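Local coordinates for SH2 domain-containing protein 3C (Homo sapiens, PDB 3T6G), which acts as an adapter in cell adhesion and migration signalling, its C-terminal Cdc25-homology domain being held in a closed, exchange-incompetent form required for interaction with BCAR1, at residues S23-R28 with L273-S278; V80-E85 with L255-A260; L127-I132 with Q172-G177; A150-L155 with K183-F188. The protein carries 2 engineered substitutions. All coordinates share one frame; numbering follows the deposited sequence.

Overall arrangement
The four contacts tie together distant parts of one all-helical Cdc25-homology domain. Contact 1 joins the loop before helix 35-46 to helix 271-276, and all the others lie between its segments in the sequence. Contact 2 follows inward, bringing helix 83-86 to helix 253-263, and it too spans contacts 3 and 4. These last two cross along the chain: consecutive helices 121-140 and 145-155 each meet helix 175-193. Their centres lie 13 Å apart, and they touch where Thr131, Leu128 and Ile132 pack on Leu155. The centres of the other pairs are 25 to 33 Å apart, so the contacts sample separate regions of the closed domain.

Contact 1 (S23-R28 with L273-S278); sequences SLLIPR and LLEVFS
Glu275, on the last turn of helix 271-276, extends its carboxylate to the hydroxyl of Ser23. With CG anti to the backbone N (chi1 -171°) and the chain stretched beyond it, the acid stands straight out from the helix into the loop. Ser23 OG lies 2.8 Å from Glu275 OE1 and is also within bonding reach of OE2, whose modelled place is less sure; one hydroxyl proton thus has two acceptors, and the choice remains unsettled. The stem of the acid is lined by Leu25, which slides past it in the opposite direction, with Leu25 CD2 3.6 Å from Glu275 CD and 3.9 Å from Glu275 CG. Next along the helix, Val276 turns to Val41 and Leu44 of helix 35-46. Phe277 then leaves helical geometry and packs on Val57 and Leu45, while Ser278 caps the following helix through Phe281 N. Phe281 in turn lies against both Leu25 and Glu275. Within the loop, Leu25 N makes a weak bond of 3.3 Å to Ser23 OG. A hydroxyl placed between a backbone N-H and a carboxylate would probably be polarised, giving the loop before helix 35-46 a polar tether to helix 271-276 beside its apolar packing.

Contact 2 (V80-E85 with L255-A260); sequences VRWGME and LYHTNA
Trp82 overlaps the imidazole of His257 with the outer part of its six-membered ring, in an offset stack whose centroids are 4.6 Å apart and whose planes meet at 24°. The closest approach is at the rim, where Trp82 CH2 stands over the histidine face 3.4 Å from His257 CG. The histidine's own stem shares in the overlap: His257 CB lies 3.9 Å from the centroid of the Trp82 six-membered ring in a CH-pi contact. Arg81 CB covers the opposite face of the indole, which is therefore sandwiched between its sequence neighbour and helix 253-263. His257 reaches this place with CG anti to the backbone N (chi1 159°), and a hydrogen bond from its ND1 to Ile67 O limits rotation of the ring. An alanine at His257 would keep the CB but is likely to cost Trp82 its stacking partner and leave the Ile67 carbonyl without this donor. Deeper in, Met84 CG meets Tyr256 CD2 at 4.0 Å, the two side chains crossing at about a right angle; Pro207 adjoins the methionine, and Leu201 and Thr204 the tyrosine. Glu85, next to Met84, makes a salt bridge to a basic side chain of another protein's chain. Aromatic and apolar packing thus joins the N-cap residue and first turn of helix 83-86 to helix 253-263 within the all-helical Cdc25-homology fold.

Contact 3 (L127-I132 with Q172-G177); sequences LLHKTI and QRHTEG
His129 and His174 lie with their rings nearly parallel, 15° between the planes, but slid so far that they barely overlap. What each ring mainly covers is the other's stem: His129 CB is 4.0 Å from the centroid of the His174 ring, and His174 CB is also 4.0 Å from the centroid of the His129 ring, a reciprocal pair of CH-pi contacts. The two first torsions differ: His129 carries CG anti to its backbone N (chi1 171°), whereas His174 holds CG beside its backbone N (chi1 -49°), at the N-cap position where helix 164-173 gives way to helix 175-193. Arg173 CB lies over the second face of His174, and Leu170 also packs on His129. At the His129 edge, Gly177 CA comes in near the ring plane, 3.5 Å from His129 CE1; a CB on this glycine would run into His129 ND1. One turn on, Ile132 CG2 rests 4.0 Å from Gly177 O. Replacing His129 by an alanine would probably open a gap beside Gly177 and leave the stem of His174 without the ring that covers it. No hydrogen bond joins the two segments, so the junction rests on dispersion and CH-pi attraction. Since His129 NE2 and His174 ND1 are 4.3 Å apart, simultaneous protonation of both rings would probably be disfavoured.

Contact 4 (A150-L155 with K183-F188); sequences AVMGAL and KKLKPF
The flat group that Met152 meets is the peptide joining Leu185 to Lys186: the methyl CE sits over one face of it, 3.8 Å from Lys186 N and 3.7 Å from Lys186 CA. No aromatic ring takes part between the two segments; the nearby phenyl of Phe188 instead makes a cation-pi contact with Arg139 of helix 121-140 and packs on Met145. Beside the peptide, Met152 SD lies 3.9 Å from Leu185 CB, and the two side chains cross at about a right angle. Bends at chi2 (-74°) and chi3 (-57°) curl the thioether so that sulfur and methyl both press on helix 175-193. Here, in the all-helical Cdc25-homology domain, helix 145-155 packs against a partner that is itself irregular, with a wider pi-type turn at 183-185 and a kink at Pro187, whose nitrogen has no bond to the preceding turn. Tyr181 and Leu189 of that helix also touch Met152, while Leu185 reaches back to Phe148 of helix 145-155. The aliphatic part of Lys186 borders the methyl, its CG 4.1 Å from Met152 CE. Beyond CG the lysine chain runs extended, carrying NZ to long, weak ion pairs with Glu182 and Asp156.

Contact 1 (S23-R28 with L273-S278)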
loop_
_atom_site.group_PDB
_atom_site.type_symbol
_atom_site.label_atom_id
_atom_site.label_comp_id
_atom_site.label_asym_id
_atom_site.label_seq_id
_atom_site.Cartn_x
_atom_site.Cartn_y
_atom_site.Cartn_z
ATOM N N SER A 23 -10.111 -24.814 -8.682
ATOM C CA SER A 23 -11.273 -24.239 -9.373
ATOM C C SER A 23 -11.516 -24.953 -10.697
ATOM O O SER A 23 -10.759 -25.850 -11.063
ATOM C CB SER A 23 -11.055 -22.753 -9.655
ATOM O OG SER A 23 -12.124 -22.220 -10.421
ATOM N N LEU A 24 -12.565 -24.555 -11.421
ATOM C CA LEU A 24 -12.836 -25.102 -12.758
ATOM C C LEU A 24 -11.914 -24.466 -13.793
ATOM O O LEU A 24 -11.545 -25.096 -14.784
ATOM C CB LEU A 24 -14.288 -24.869 -13.177
ATOM C CG LEU A 24 -15.376 -25.821 -12.694
ATOM C CD1 LEU A 24 -16.719 -25.281 -13.146
ATOM C CD2 LEU A 24 -15.189 -27.256 -13.220
ATOM N N LEU A 25 -11.562 -23.206 -13.551
ATOM C CA LEU A 25 -10.607 -22.478 -14.374
ATOM C C LEU A 25 -9.194 -22.997 -14.161
ATOM O O LEU A 25 -8.473 -23.255 -15.117
ATOM C CB LEU A 25 -10.645 -21.005 -14.004
ATOM C CG LEU A 25 -11.659 -20.127 -14.735
ATOM C CD1 LEU A 25 -12.806 -20.947 -15.277
ATOM C CD2 LEU A 25 -12.145 -18.963 -13.852
ATOM N N ILE A 26 -8.791 -23.145 -12.903
ATOM C CA ILE A 26 -7.437 -23.606 -12.618
ATOM C C ILE A 26 -7.356 -25.043 -12.103
ATOM O O ILE A 26 -7.562 -25.283 -10.914
ATOM C CB ILE A 26 -6.724 -22.662 -11.642
ATOM C CG1 ILE A 26 -5.915 -21.645 -12.432
ATOM C CG2 ILE A 26 -5.819 -23.441 -10.690
ATOM C CD1 ILE A 26 -6.670 -20.385 -12.685
ATOM N N PRO A 27 -7.039 -25.998 -13.003
ATOM C CA PRO A 27 -6.953 -27.424 -12.658
ATOM C C PRO A 27 -5.678 -27.749 -11.874
ATOM O O PRO A 27 -4.789 -26.901 -11.796
ATOM C CB PRO A 27 -6.957 -28.122 -14.025
ATOM C CG PRO A 27 -6.334 -27.137 -14.939
ATOM C CD PRO A 27 -6.736 -25.759 -14.428
ATOM N N ARG A 28 -5.597 -28.956 -11.314
ATOM C CA ARG A 28 -4.552 -29.291 -10.349
ATOM C C ARG A 28 -3.144 -28.830 -10.730
ATOM O O ARG A 28 -2.560 -27.998 -10.035
ATOM C CB ARG A 28 -4.560 -30.782 -10.011
ATOM C CG ARG A 28 -3.514 -31.185 -8.974
ATOM C CD ARG A 28 -3.973 -32.386 -8.150
ATOM N NE ARG A 28 -4.986 -32.003 -7.169
ATOM C CZ ARG A 28 -5.628 -32.853 -6.374
ATOM N NH1 ARG A 28 -5.375 -34.157 -6.435
ATOM N NH2 ARG A 28 -6.530 -32.394 -5.514
ATOM N N LEU A 273 -15.802 -13.901 -12.550
ATOM C CA LEU A 273 -15.168 -12.608 -12.580
ATOM C C LEU A 273 -14.411 -12.404 -11.286
ATOM O O LEU A 273 -13.269 -11.938 -11.313
ATOM C CB LEU A 273 -16.218 -11.522 -12.765
ATOM C CG LEU A 273 -16.134 -10.662 -14.017
ATOM C CD1 LEU A 273 -17.026 -9.454 -13.818
ATOM C CD2 LEU A 273 -14.702 -10.211 -14.250
ATOM N N LEU A 274 -15.029 -12.762 -10.155
ATOM C CA LEU A 274 -14.323 -12.683 -8.865
ATOM C C LEU A 274 -13.086 -13.553 -8.939
ATOM O O LEU A 274 -11.995 -13.110 -8.568
ATOM C CB LEU A 274 -15.195 -13.090 -7.669
ATOM C CG LEU A 274 -16.336 -12.128 -7.329
ATOM C CD1 LEU A 274 -17.106 -12.540 -6.097
ATOM C CD2 LEU A 274 -15.799 -10.758 -7.135
ATOM N N GLU A 275 -13.216 -14.773 -9.461
ATOM C CA GLU A 275 -12.003 -15.589 -9.569
ATOM C C GLU A 275 -10.862 -14.837 -10.274
ATOM O O GLU A 275 -9.710 -14.847 -9.792
ATOM C CB GLU A 275 -12.278 -16.895 -10.278
ATOM C CG GLU A 275 -11.121 -17.859 -10.227
ATOM C CD GLU A 275 -11.591 -19.303 -10.335
ATOM O OE1 GLU A 275 -12.813 -19.542 -10.170
ATOM O OE2 GLU A 275 -10.749 -20.198 -10.590
ATOM N N VAL A 276 -11.199 -14.169 -11.392
ATOM C CA VAL A 276 -10.216 -13.517 -12.273
ATOM C C VAL A 276 -9.432 -12.449 -11.520
ATOM O O VAL A 276 -8.240 -12.259 -11.730
ATOM C CB VAL A 276 -10.915 -12.897 -13.522
ATOM C CG1 VAL A 276 -9.967 -12.037 -14.287
ATOM C CG2 VAL A 276 -11.496 -14.005 -14.442
ATOM N N PHE A 277 -10.124 -11.781 -10.604
ATOM C CA PHE A 277 -9.567 -10.691 -9.827
ATOM C C PHE A 277 -9.038 -11.160 -8.471
ATOM O O PHE A 277 -8.865 -10.355 -7.541
ATOM C CB PHE A 277 -10.637 -9.623 -9.624
ATOM C CG PHE A 277 -10.868 -8.789 -10.832
ATOM C CD1 PHE A 277 -9.795 -8.159 -11.467
ATOM C CD2 PHE A 277 -12.143 -8.651 -11.365
ATOM C CE1 PHE A 277 -9.998 -7.390 -12.606
ATOM C CE2 PHE A 277 -12.355 -7.881 -12.504
ATOM C CZ PHE A 277 -11.285 -7.258 -13.126
ATOM N N SER A 278 -8.797 -12.462 -8.360
ATOM C CA SER A 278 -8.232 -13.007 -7.145
ATOM C C SER A 278 -6.737 -13.269 -7.363
ATOM O O SER A 278 -6.348 -13.832 -8.408
ATOM C CB SER A 278 -8.971 -14.285 -6.722
ATOM O OG SER A 278 -8.140 -15.425 -6.854
#

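Contact 2 (V80-E85 with L255-A260)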
loop_
_atom_site.group_PDB
_atom_site.type_symbol
_atom_site.label_atom_id
_atom_site.label_comp_id
_atom_site.label_asym_id
_atom_site.label_seq_id
_atom_site.Cartn_x
_atom_site.Cartn_y
_atom_site.Cartn_z
ATOM N N VAL A 80 -7.066 -5.201 16.256
ATOM C CA VAL A 80 -7.705 -3.979 15.775
ATOM C C VAL A 80 -8.959 -4.295 14.969
ATOM O O VAL A 80 -9.115 -5.409 14.468
ATOM C CB VAL A 80 -6.735 -3.150 14.903
ATOM C CG1 VAL A 80 -5.487 -2.814 15.685
ATOM C CG2 VAL A 80 -6.335 -3.917 13.682
ATOM N N ARG A 81 -9.859 -3.322 14.853
ATOM C CA ARG A 81 -11.069 -3.511 14.059
ATOM C C ARG A 81 -10.824 -3.686 12.549
ATOM O O ARG A 81 -11.390 -4.581 11.937
ATOM C CB ARG A 81 -12.053 -2.365 14.297
ATOM C CG ARG A 81 -12.825 -2.487 15.590
ATOM C CD ARG A 81 -13.796 -1.333 15.788
ATOM N NE ARG A 81 -14.793 -1.643 16.816
ATOM C CZ ARG A 81 -14.543 -1.721 18.126
ATOM N NH1 ARG A 81 -13.314 -1.518 18.595
ATOM N NH2 ARG A 81 -15.527 -2.010 18.971
ATOM N N TRP A 82 -9.979 -2.851 11.957
ATOM C CA TRP A 82 -9.876 -2.772 10.489
ATOM C C TRP A 82 -8.472 -2.985 9.924
ATOM O O TRP A 82 -7.474 -2.605 10.540
ATOM C CB TRP A 82 -10.384 -1.413 10.048
ATOM C CG TRP A 82 -11.771 -1.160 10.523
ATOM C CD1 TRP A 82 -12.191 -0.163 11.367
ATOM C CD2 TRP A 82 -12.938 -1.925 10.193
ATOM N NE1 TRP A 82 -13.546 -0.260 11.582
ATOM C CE2 TRP A 82 -14.032 -1.333 10.873
ATOM C CE3 TRP A 82 -13.165 -3.045 9.384
ATOM C CZ2 TRP A 82 -15.329 -1.825 10.773
ATOM C CZ3 TRP A 82 -14.466 -3.529 9.267
ATOM C CH2 TRP A 82 -15.531 -2.922 9.965
ATOM N N GLY A 83 -8.396 -3.599 8.751
ATOM C CA GLY A 83 -7.120 -3.825 8.079
ATOM C C GLY A 83 -6.382 -2.523 7.810
ATOM O O GLY A 83 -5.159 -2.497 7.722
ATOM N N MET A 84 -7.124 -1.430 7.683
ATOM C CA MET A 84 -6.495 -0.154 7.438
ATOM C C MET A 84 -5.635 0.198 8.620
ATOM O O MET A 84 -4.523 0.713 8.452
ATOM C CB MET A 84 -7.528 0.949 7.179
ATOM C CG MET A 84 -8.200 0.909 5.790
ATOM S SD MET A 84 -7.062 0.904 4.373
ATOM C CE MET A 84 -6.843 -0.842 4.116
ATOM N N GLU A 85 -6.159 -0.068 9.815
ATOM C CA GLU A 85 -5.423 0.160 11.055
ATOM C C GLU A 85 -4.291 -0.839 11.161
ATOM O O GLU A 85 -3.156 -0.479 11.470
ATOM C CB GLU A 85 -6.344 0.049 12.258
ATOM C CG GLU A 85 -5.633 0.142 13.583
ATOM C CD GLU A 85 -6.553 0.654 14.681
ATOM O OE1 GLU A 85 -7.758 0.825 14.387
ATOM O OE2 GLU A 85 -6.077 0.891 15.820
ATOM N N LEU A 255 -15.202 4.036 8.372
ATOM C CA LEU A 255 -15.839 4.825 7.330
ATOM C C LEU A 255 -15.682 4.127 5.984
ATOM O O LEU A 255 -16.621 4.057 5.194
ATOM C CB LEU A 255 -15.272 6.244 7.268
ATOM C CG LEU A 255 -15.875 7.076 6.124
ATOM C CD1 LEU A 255 -17.289 7.489 6.486
ATOM C CD2 LEU A 255 -15.039 8.305 5.788
ATOM N N TYR A 256 -14.494 3.602 5.722
ATOM C CA TYR A 256 -14.268 2.917 4.466
ATOM C C TYR A 256 -15.133 1.652 4.371
ATOM O O TYR A 256 -15.670 1.337 3.301
ATOM C CB TYR A 256 -12.781 2.597 4.274
ATOM C CG TYR A 256 -11.896 3.804 4.459
ATOM C CD1 TYR A 256 -12.084 4.934 3.683
ATOM C CD2 TYR A 256 -10.877 3.820 5.418
ATOM C CE1 TYR A 256 -11.296 6.041 3.834
ATOM C CE2 TYR A 256 -10.071 4.940 5.575
ATOM C CZ TYR A 256 -10.286 6.045 4.778
ATOM O OH TYR A 256 -9.515 7.172 4.912
ATOM N N HIS A 257 -15.266 0.937 5.487
ATOM C CA HIS A 257 -16.078 -0.271 5.524
ATOM C C HIS A 257 -17.524 0.076 5.173
ATOM O O HIS A 257 -18.113 -0.513 4.255
ATOM C CB HIS A 257 -16.010 -0.918 6.900
ATOM C CG HIS A 257 -17.153 -1.843 7.191
ATOM N ND1 HIS A 257 -17.227 -3.126 6.683
ATOM C CD2 HIS A 257 -18.262 -1.669 7.949
ATOM C CE1 HIS A 257 -18.339 -3.703 7.116
ATOM N NE2 HIS A 257 -18.987 -2.840 7.878
ATOM N N THR A 258 -18.076 1.047 5.905
ATOM C CA THR A 258 -19.401 1.585 5.628
ATOM C C THR A 258 -19.595 1.920 4.152
ATOM O O THR A 258 -20.425 1.316 3.485
ATOM C CB THR A 258 -19.667 2.869 6.406
ATOM O OG1 THR A 258 -19.855 2.565 7.791
ATOM C CG2 THR A 258 -20.920 3.543 5.861
ATOM N N ASN A 259 -18.834 2.894 3.657
ATOM C CA ASN A 259 -18.904 3.280 2.256
ATOM C C ASN A 259 -18.928 2.076 1.350
ATOM O O ASN A 259 -19.791 1.953 0.490
ATOM C CB ASN A 259 -17.724 4.154 1.876
ATOM C CG ASN A 259 -17.823 5.522 2.473
ATOM O OD1 ASN A 259 -18.908 5.956 2.878
ATOM N ND2 ASN A 259 -16.698 6.227 2.527
ATOM N N ALA A 260 -17.967 1.188 1.547
ATOM C CA ALA A 260 -17.832 0.008 0.709
ATOM C C ALA A 260 -19.086 -0.880 0.791
ATOM O O ALA A 260 -19.503 -1.466 -0.199
ATOM C CB ALA A 260 -16.601 -0.768 1.135
#

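Contact 3 (L127-I132 with Q172-G177)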
loop_
_atom_site.group_PDB
_atom_site.type_symbol
_atom_site.label_atom_id
_atom_site.label_comp_id
_atom_site.label_asym_id
_atom_site.label_seq_id
_atom_site.Cartn_x
_atom_site.Cartn_y
_atom_site.Cartn_z
ATOM N N LEU A 127 -9.074 -1.858 -26.325
ATOM C CA LEU A 127 -8.808 -2.504 -25.039
ATOM C C LEU A 127 -8.060 -1.573 -24.064
ATOM O O LEU A 127 -8.388 -1.503 -22.879
ATOM C CB LEU A 127 -7.997 -3.782 -25.259
ATOM C CG LEU A 127 -7.683 -4.569 -23.975
ATOM C CD1 LEU A 127 -8.844 -4.508 -23.009
ATOM C CD2 LEU A 127 -7.322 -6.008 -24.291
ATOM N N LEU A 128 -7.048 -0.873 -24.570
ATOM C CA LEU A 128 -6.353 0.159 -23.800
ATOM C C LEU A 128 -7.349 1.213 -23.328
ATOM O O LEU A 128 -7.278 1.697 -22.208
ATOM C CB LEU A 128 -5.254 0.806 -24.648
ATOM C CG LEU A 128 -4.265 1.782 -23.997
ATOM C CD1 LEU A 128 -3.345 1.017 -23.070
ATOM C CD2 LEU A 128 -3.435 2.557 -25.042
ATOM N N HIS A 129 -8.301 1.565 -24.181
ATOM C CA HIS A 129 -9.240 2.627 -23.831
ATOM C C HIS A 129 -10.140 2.164 -22.698
ATOM O O HIS A 129 -10.600 2.961 -21.878
ATOM C CB HIS A 129 -10.062 3.059 -25.058
ATOM C CG HIS A 129 -11.195 3.985 -24.733
ATOM N ND1 HIS A 129 -11.004 5.226 -24.164
ATOM C CD2 HIS A 129 -12.533 3.843 -24.883
ATOM C CE1 HIS A 129 -12.174 5.812 -23.981
ATOM N NE2 HIS A 129 -13.118 4.996 -24.412
ATOM N N LYS A 130 -10.381 0.860 -22.666
ATOM C CA LYS A 130 -11.270 0.275 -21.690
ATOM C C LYS A 130 -10.536 0.106 -20.359
ATOM O O LYS A 130 -11.111 0.312 -19.289
ATOM C CB LYS A 130 -11.786 -1.067 -22.196
ATOM C CG LYS A 130 -12.925 -1.621 -21.369
ATOM C CD LYS A 130 -13.106 -3.094 -21.621
ATOM C CE LYS A 130 -14.244 -3.626 -20.786
ATOM N NZ LYS A 130 -14.178 -5.100 -20.772
ATOM N N THR A 131 -9.262 -0.265 -20.421
ATOM C CA THR A 131 -8.441 -0.253 -19.217
ATOM C C THR A 131 -8.457 1.126 -18.533
ATOM O O THR A 131 -8.603 1.216 -17.325
ATOM C CB THR A 131 -7.012 -0.637 -19.523
ATOM O OG1 THR A 131 -7.002 -1.904 -20.182
ATOM C CG2 THR A 131 -6.236 -0.753 -18.236
ATOM N N ILE A 132 -8.329 2.191 -19.317
ATOM C CA ILE A 132 -8.444 3.562 -18.818
ATOM C C ILE A 132 -9.814 3.868 -18.214
ATOM O O ILE A 132 -9.907 4.495 -17.161
ATOM C CB ILE A 132 -8.108 4.589 -19.949
ATOM C CG1 ILE A 132 -6.606 4.598 -20.216
ATOM C CG2 ILE A 132 -8.590 6.013 -19.616
ATOM C CD1 ILE A 132 -6.264 5.033 -21.629
ATOM N N GLN A 172 -6.252 8.791 -31.913
ATOM C CA GLN A 172 -7.101 9.010 -33.085
ATOM C C GLN A 172 -8.552 8.640 -32.833
ATOM O O GLN A 172 -9.457 9.417 -33.126
ATOM C CB GLN A 172 -6.583 8.211 -34.278
ATOM C CG GLN A 172 -5.506 8.928 -35.079
ATOM C CD GLN A 172 -4.752 7.990 -36.006
ATOM O OE1 GLN A 172 -5.119 6.817 -36.172
ATOM N NE2 GLN A 172 -3.683 8.497 -36.604
ATOM N N ARG A 173 -8.756 7.454 -32.267
ATOM C CA ARG A 173 -10.073 6.842 -32.194
ATOM C C ARG A 173 -10.774 7.015 -30.856
ATOM O O ARG A 173 -12.001 6.931 -30.771
ATOM C CB ARG A 173 -9.955 5.354 -32.506
ATOM C CG ARG A 173 -9.549 5.067 -33.932
ATOM C CD ARG A 173 -9.316 3.586 -34.151
ATOM N NE ARG A 173 -10.560 2.824 -34.244
ATOM C CZ ARG A 173 -11.365 2.811 -35.307
ATOM N NH1 ARG A 173 -11.070 3.533 -36.393
ATOM N NH2 ARG A 173 -12.475 2.076 -35.283
ATOM N N HIS A 174 -9.991 7.232 -29.810
ATOM C CA HIS A 174 -10.534 7.342 -28.466
ATOM C C HIS A 174 -10.008 8.605 -27.832
ATOM O O HIS A 174 -9.399 8.593 -26.760
ATOM C CB HIS A 174 -10.144 6.122 -27.646
ATOM C CG HIS A 174 -10.411 4.835 -28.352
ATOM N ND1 HIS A 174 -11.673 4.284 -28.435
ATOM C CD2 HIS A 174 -9.589 4.005 -29.033
ATOM C CE1 HIS A 174 -11.608 3.149 -29.107
ATOM N NE2 HIS A 174 -10.359 2.962 -29.492
ATOM N N THR A 175 -10.272 9.710 -28.501
ATOM C CA THR A 175 -9.651 10.951 -28.116
ATOM C C THR A 175 -10.006 11.367 -26.686
ATOM O O THR A 175 -9.127 11.799 -25.934
ATOM C CB THR A 175 -9.973 12.050 -29.114
ATOM O OG1 THR A 175 -9.697 11.563 -30.437
ATOM C CG2 THR A 175 -9.136 13.272 -28.812
ATOM N N GLU A 176 -11.271 11.234 -26.302
ATOM C CA GLU A 176 -11.643 11.568 -24.930
ATOM C C GLU A 176 -10.865 10.728 -23.931
ATOM O O GLU A 176 -10.360 11.243 -22.940
ATOM C CB GLU A 176 -13.140 11.419 -24.684
ATOM C CG GLU A 176 -13.931 12.669 -25.027
ATOM C CD GLU A 176 -15.215 12.792 -24.223
ATOM O OE1 GLU A 176 -15.363 12.064 -23.212
ATOM O OE2 GLU A 176 -16.076 13.617 -24.606
ATOM N N GLY A 177 -10.762 9.437 -24.204
ATOM C CA GLY A 177 -10.021 8.548 -23.332
ATOM C C GLY A 177 -8.586 9.012 -23.106
ATOM O O GLY A 177 -8.163 9.252 -21.969
#

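Contact 4 (A150-L155 with K183-F188)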
loop_
_atom_site.group_PDB
_atom_site.type_symbol
_atom_site.label_atom_id
_atom_site.label_comp_id
_atom_site.label_asym_id
_atom_site.label_seq_id
_atom_site.Cartn_x
_atom_site.Cartn_y
_atom_site.Cartn_z
ATOM N N ALA A 150 -3.184 0.374 -9.219
ATOM C CA ALA A 150 -2.704 -0.856 -9.819
ATOM C C ALA A 150 -3.013 -0.849 -11.333
ATOM O O ALA A 150 -2.284 -1.445 -12.131
ATOM C CB ALA A 150 -3.336 -2.076 -9.123
ATOM N N VAL A 151 -4.082 -0.155 -11.729
ATOM C CA VAL A 151 -4.491 -0.160 -13.124
ATOM C C VAL A 151 -3.642 0.812 -13.937
ATOM O O VAL A 151 -3.106 0.434 -14.980
ATOM C CB VAL A 151 -6.004 0.102 -13.298
ATOM C CG1 VAL A 151 -6.310 0.532 -14.725
ATOM C CG2 VAL A 151 -6.822 -1.170 -12.898
ATOM N N MET A 152 -3.541 2.050 -13.454
ATOM C CA MET A 152 -2.524 3.016 -13.884
ATOM C C MET A 152 -1.104 2.421 -13.885
ATOM O O MET A 152 -0.332 2.651 -14.804
ATOM C CB MET A 152 -2.560 4.240 -12.971
ATOM C CG MET A 152 -3.932 4.907 -12.921
ATOM S SD MET A 152 -4.277 5.818 -14.442
ATOM C CE MET A 152 -2.874 6.923 -14.458
ATOM N N GLY A 153 -0.760 1.650 -12.863
ATOM C CA GLY A 153 0.489 0.914 -12.887
ATOM C C GLY A 153 0.643 0.078 -14.147
ATOM O O GLY A 153 1.701 0.063 -14.758
ATOM N N ALA A 154 -0.415 -0.617 -14.550
ATOM C CA ALA A 154 -0.396 -1.394 -15.800
ATOM C C ALA A 154 -0.159 -0.509 -17.051
ATOM O O ALA A 154 0.650 -0.839 -17.928
ATOM C CB ALA A 154 -1.683 -2.136 -15.953
ATOM N N LEU A 155 -0.872 0.613 -17.099
ATOM C CA LEU A 155 -0.904 1.496 -18.244
ATOM C C LEU A 155 0.419 2.204 -18.413
ATOM O O LEU A 155 0.648 2.852 -19.419
ATOM C CB LEU A 155 -2.026 2.525 -18.072
ATOM C CG LEU A 155 -3.429 1.904 -18.120
ATOM C CD1 LEU A 155 -4.472 2.945 -17.803
ATOM C CD2 LEU A 155 -3.704 1.267 -19.491
ATOM N N LYS A 183 -4.328 13.902 -18.860
ATOM C CA LYS A 183 -4.632 15.206 -18.296
ATOM C C LYS A 183 -5.422 15.154 -16.989
ATOM O O LYS A 183 -5.527 16.159 -16.294
ATOM C CB LYS A 183 -5.369 16.061 -19.336
ATOM C CG LYS A 183 -4.486 16.532 -20.503
ATOM C CD LYS A 183 -3.462 17.576 -20.056
ATOM C CE LYS A 183 -2.646 18.110 -21.224
ATOM N NZ LYS A 183 -1.641 19.133 -20.788
ATOM N N LYS A 184 -5.982 13.997 -16.652
ATOM C CA LYS A 184 -6.776 13.893 -15.427
ATOM C C LYS A 184 -6.233 12.842 -14.479
ATOM O O LYS A 184 -5.860 13.149 -13.352
ATOM C CB LYS A 184 -8.240 13.589 -15.751
ATOM C CG LYS A 184 -8.923 14.663 -16.600
ATOM C CD LYS A 184 -9.079 15.976 -15.851
ATOM C CE LYS A 184 -9.585 17.075 -16.770
ATOM N NZ LYS A 184 -9.335 18.435 -16.196
ATOM N N LEU A 185 -6.181 11.606 -14.957
ATOM C CA LEU A 185 -5.842 10.478 -14.120
ATOM C C LEU A 185 -4.400 10.471 -13.686
ATOM O O LEU A 185 -4.104 10.279 -12.500
ATOM C CB LEU A 185 -6.144 9.171 -14.848
ATOM C CG LEU A 185 -7.603 9.049 -15.243
ATOM C CD1 LEU A 185 -7.881 7.684 -15.874
ATOM C CD2 LEU A 185 -8.458 9.300 -14.007
ATOM N N LYS A 186 -3.508 10.632 -14.656
ATOM C CA LYS A 186 -2.071 10.528 -14.409
ATOM C C LYS A 186 -1.572 11.505 -13.343
ATOM O O LYS A 186 -0.831 11.116 -12.423
ATOM C CB LYS A 186 -1.284 10.719 -15.702
ATOM C CG LYS A 186 -0.243 9.647 -15.915
ATOM C CD LYS A 186 0.345 9.720 -17.293
ATOM C CE LYS A 186 1.429 8.683 -17.467
ATOM N NZ LYS A 186 1.883 8.653 -18.887
ATOM N N PRO A 187 -1.981 12.774 -13.466
ATOM C CA PRO A 187 -1.570 13.849 -12.555
ATOM C C PRO A 187 -2.298 13.789 -11.213
ATOM O O PRO A 187 -1.830 14.356 -10.226
ATOM C CB PRO A 187 -1.940 15.133 -13.317
ATOM C CG PRO A 187 -2.167 14.688 -14.765
ATOM C CD PRO A 187 -2.685 13.281 -14.654
ATOM N N PHE A 188 -3.442 13.121 -11.180
ATOM C CA PHE A 188 -4.142 12.884 -9.922
ATOM C C PHE A 188 -3.297 11.937 -9.092
ATOM O O PHE A 188 -3.001 12.184 -7.928
ATOM C CB PHE A 188 -5.493 12.243 -10.198
ATOM C CG PHE A 188 -6.302 11.950 -8.962
ATOM C CD1 PHE A 188 -6.924 12.971 -8.265
ATOM C CD2 PHE A 188 -6.472 10.647 -8.522
ATOM C CE1 PHE A 188 -7.685 12.697 -7.141
ATOM C CE2 PHE A 188 -7.243 10.363 -7.400
ATOM C CZ PHE A 188 -7.847 11.388 -6.711
#